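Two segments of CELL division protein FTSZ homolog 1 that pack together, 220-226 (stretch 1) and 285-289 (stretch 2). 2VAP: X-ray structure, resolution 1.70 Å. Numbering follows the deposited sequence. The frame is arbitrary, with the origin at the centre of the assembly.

Stretch 1 220-226: KGLVELI
Stretch 2 (285-289) ALIHV

A helix, 220-226, lies across a strand, 285-289, almost at right angles: their N-to-C directions differ by 84°, and the axes approach to 8.9 Å. Both elements continue beyond these limits. The register is set where Leu225 CA and His288 CA stand 6.1 Å apart, and the whole contact buries 291 Å², summed over both sides.

His288 has the most surface covered, 85 Å². From an extended backbone (phi/psi -115/110) its CA-to-CB bond points toward the helix, and chi1 of -166° (t) with chi2 of 161° brings the ring edge to the carbonyl of Gly221. There His288 ND1 donates a hydrogen bond to Gly221 O, 2.7 Å long and nearly straight at 166°. Gly221 O also accepts the helical bond from Leu225 N at 3.2 Å, so one carbonyl serves both the helix and the strand. Gly221 has no side chain; an ideal CB there would sit 4.3 Å from His288 ND1, which is not a clash, so the close approach rests on the hydrogen bond to the carbonyl. His288 NE2 is satisfied elsewhere in the structure.

Leu225, the helix residue with the largest covered area, points toward the strand as t,p (-178°, 68°). Leu225 CD1 lies over one face of the His288 ring, 4.2 Å from its centroid and 27° off the normal, a CH-pi contact; Leu225 CD1 also comes within 3.5 Å of Ile287 O. The N-H edge and one pi face of the same ring are thus used by Gly221 and Leu225, four apart on the helix.

Leu286, two residues before His288, also points toward the helix, in keeping with strand alternation, while Ile287 between them points away. With chi1 m and chi2 off-rotamer at 93°, Leu286 CD2 meets Leu225 CD2 at 3.8 Å and Leu222 CD2 at 3.9 Å. Leu222 (m,t) starts away from the strand, yet its end comes nearer.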

ATOM      1  N   LYS A 220       3.135   0.474  -5.112  1.00 10.82           N
ATOM      2  CA  LYS A 220       4.378   0.375  -5.883  1.00 11.00           C
ATOM      3  C   LYS A 220       5.550   1.018  -5.138  1.00 11.57           C
ATOM      4  O   LYS A 220       6.655   0.477  -5.130  1.00 11.80           O
ATOM      5  CB  LYS A 220       4.209   1.003  -7.269  1.00 11.15           C
ATOM      6  CG  LYS A 220       5.303   0.653  -8.268  1.00 15.99           C
ATOM      7  CD  LYS A 220       4.975   1.204  -9.646  1.00 18.70           C
ATOM      8  CE  LYS A 220       6.071   0.881 -10.648  1.00 31.82           C
ATOM      9  NZ  LYS A 220       5.759   1.413 -12.003  1.00138.42           N
ATOM     10  N   GLY A 221       5.293   2.160  -4.504  1.00 13.65           N
ATOM     11  CA  GLY A 221       6.308   2.875  -3.729  1.00 15.71           C
ATOM     12  C   GLY A 221       6.831   2.101  -2.532  1.00 14.20           C
ATOM     13  O   GLY A 221       8.030   2.126  -2.249  1.00 13.02           O
ATOM     14  N   LEU A 222       5.937   1.412  -1.827  1.00 10.21           N
ATOM     15  CA  LEU A 222       6.332   0.596  -0.679  1.00  9.76           C
ATOM     16  C   LEU A 222       7.072  -0.674  -1.096  1.00 10.03           C
ATOM     17  O   LEU A 222       8.088  -1.027  -0.493  1.00 13.30           O
ATOM     18  CB  LEU A 222       5.125   0.251   0.200  1.00 10.25           C
ATOM     19  CG  LEU A 222       4.682   1.308   1.215  1.00 13.41           C
ATOM     20  CD1 LEU A 222       3.276   1.013   1.714  1.00 13.35           C
ATOM     21  CD2 LEU A 222       5.659   1.402   2.384  1.00 17.44           C
ATOM     22  N   VAL A 223       6.560  -1.349  -2.124  1.00 10.97           N
ATOM     23  CA  VAL A 223       7.182  -2.566  -2.649  1.00  8.40           C
ATOM     24  C   VAL A 223       8.585  -2.276  -3.187  1.00  8.08           C
ATOM     25  O   VAL A 223       9.551  -2.944  -2.810  1.00  9.91           O
ATOM     26  CB  VAL A 223       6.318  -3.225  -3.764  1.00  9.11           C
ATOM     27  CG1 VAL A 223       7.091  -4.336  -4.477  1.00 10.93           C
ATOM     28  CG2 VAL A 223       5.024  -3.774  -3.189  1.00  9.47           C
ATOM     29  N   GLU A 224       8.687  -1.268  -4.049  1.00 10.17           N
ATOM     30  CA  GLU A 224       9.940  -0.973  -4.749  1.00 10.98           C
ATOM     31  C   GLU A 224      10.997  -0.303  -3.867  1.00 12.22           C
ATOM     32  O   GLU A 224      12.181  -0.274  -4.218  1.00 12.64           O
ATOM     33  CB  GLU A 224       9.673  -0.190  -6.040  1.00 12.00           C
ATOM     34  CG  GLU A 224       8.916  -1.021  -7.083  1.00 12.48           C
ATOM     35  CD  GLU A 224       8.802  -0.359  -8.445  1.00 17.48           C
ATOM     36  OE1 GLU A 224       8.960   0.876  -8.545  1.00 17.07           O
ATOM     37  OE2 GLU A 224       8.538  -1.088  -9.426  1.00 16.34           O
ATOM     38  N   LEU A 225      10.571   0.211  -2.714  1.00 13.55           N
ATOM     39  CA  LEU A 225      11.500   0.642  -1.672  1.00 10.56           C
ATOM     40  C   LEU A 225      12.421  -0.523  -1.292  1.00 10.87           C
ATOM     41  O   LEU A 225      13.605  -0.326  -1.014  1.00 16.01           O
ATOM     42  CB  LEU A 225      10.730   1.150  -0.447  1.00 15.02           C
ATOM     43  CG  LEU A 225      11.502   1.697   0.757  1.00 13.59           C
ATOM     44  CD1 LEU A 225      12.196   3.010   0.424  1.00 17.85           C
ATOM     45  CD2 LEU A 225      10.565   1.880   1.937  1.00 16.90           C
ATOM     46  N   ILE A 226      11.862  -1.733  -1.306  1.00 12.06           N
ATOM     47  CA  ILE A 226      12.598  -2.959  -1.004  1.00 11.50           C
ATOM     48  C   ILE A 226      13.223  -3.586  -2.257  1.00 11.63           C
ATOM     49  O   ILE A 226      14.395  -3.969  -2.244  1.00 15.30           O
ATOM     50  CB  ILE A 226      11.683  -4.010  -0.310  1.00 15.41           C
ATOM     51  CG1 ILE A 226      10.962  -3.389   0.894  1.00 17.14           C
ATOM     52  CG2 ILE A 226      12.485  -5.247   0.106  1.00 20.49           C
ATOM     53  CD1 ILE A 226       9.742  -4.163   1.365  1.00 23.43           C
ATOM     54  N   ALA A 285       8.323   5.606  10.514  1.00 11.96           N
ATOM     55  CA  ALA A 285       8.121   6.139   9.169  1.00 12.35           C
ATOM     56  C   ALA A 285       8.938   5.402   8.119  1.00 15.45           C
ATOM     57  O   ALA A 285      10.066   4.979   8.377  1.00 14.37           O
ATOM     58  CB  ALA A 285       8.445   7.631   9.127  1.00 15.45           C
ATOM     59  N   LEU A 286       8.349   5.249   6.935  1.00  9.76           N
ATOM     60  CA  LEU A 286       9.075   4.802   5.752  1.00  7.20           C
ATOM     61  C   LEU A 286       9.110   5.951   4.753  1.00 12.61           C
ATOM     62  O   LEU A 286       8.088   6.597   4.504  1.00 12.99           O
ATOM     63  CB  LEU A 286       8.424   3.564   5.124  1.00  8.29           C
ATOM     64  CG  LEU A 286       8.352   2.276   5.954  1.00 12.80           C
ATOM     65  CD1 LEU A 286       7.036   2.187   6.716  1.00 17.75           C
ATOM     66  CD2 LEU A 286       8.519   1.060   5.060  1.00 23.50           C
ATOM     67  N   ILE A 287      10.291   6.214   4.200  1.00 10.11           N
ATOM     68  CA  ILE A 287      10.471   7.297   3.233  1.00  8.62           C
ATOM     69  C   ILE A 287      11.055   6.748   1.939  1.00 10.53           C
ATOM     70  O   ILE A 287      12.129   6.144   1.941  1.00 11.05           O
ATOM     71  CB  ILE A 287      11.406   8.417   3.772  1.00 10.05           C
ATOM     72  CG1 ILE A 287      10.942   8.912   5.145  1.00 13.41           C
ATOM     73  CG2 ILE A 287      11.491   9.579   2.773  1.00 15.20           C
ATOM     74  CD1 ILE A 287      11.927   9.842   5.831  1.00 16.13           C
ATOM     75  N   HIS A 288      10.338   6.951   0.839  1.00  9.20           N
ATOM     76  CA  HIS A 288      10.849   6.607  -0.481  1.00  8.98           C
ATOM     77  C   HIS A 288      11.031   7.880  -1.300  1.00 12.14           C
ATOM     78  O   HIS A 288      10.053   8.528  -1.685  1.00 11.37           O
ATOM     79  CB  HIS A 288       9.911   5.634  -1.203  1.00 10.29           C
ATOM     80  CG  HIS A 288      10.521   4.988  -2.411  1.00 12.15           C
ATOM     81  ND1 HIS A 288      10.024   3.826  -2.964  1.00 12.12           N
ATOM     82  CD2 HIS A 288      11.592   5.332  -3.167  1.00 15.69           C
ATOM     83  CE1 HIS A 288      10.754   3.490  -4.012  1.00 11.53           C
ATOM     84  NE2 HIS A 288      11.714   4.387  -4.156  1.00 15.92           N
ATOM     85  N   VAL A 289      12.288   8.231  -1.550  1.00 11.28           N
ATOM     86  CA  VAL A 289      12.626   9.386  -2.377  1.00 11.98           C
ATOM     87  C   VAL A 289      12.833   8.916  -3.813  1.00 12.69           C
ATOM     88  O   VAL A 289      13.628   8.012  -4.073  1.00 11.67           O
ATOM     89  CB  VAL A 289      13.895  10.115  -1.864  1.00  9.38           C
ATOM     90  CG1 VAL A 289      14.142  11.397  -2.656  1.00 15.04           C
ATOM     91  CG2 VAL A 289      13.776  10.427  -0.375  1.00 13.89           C
TER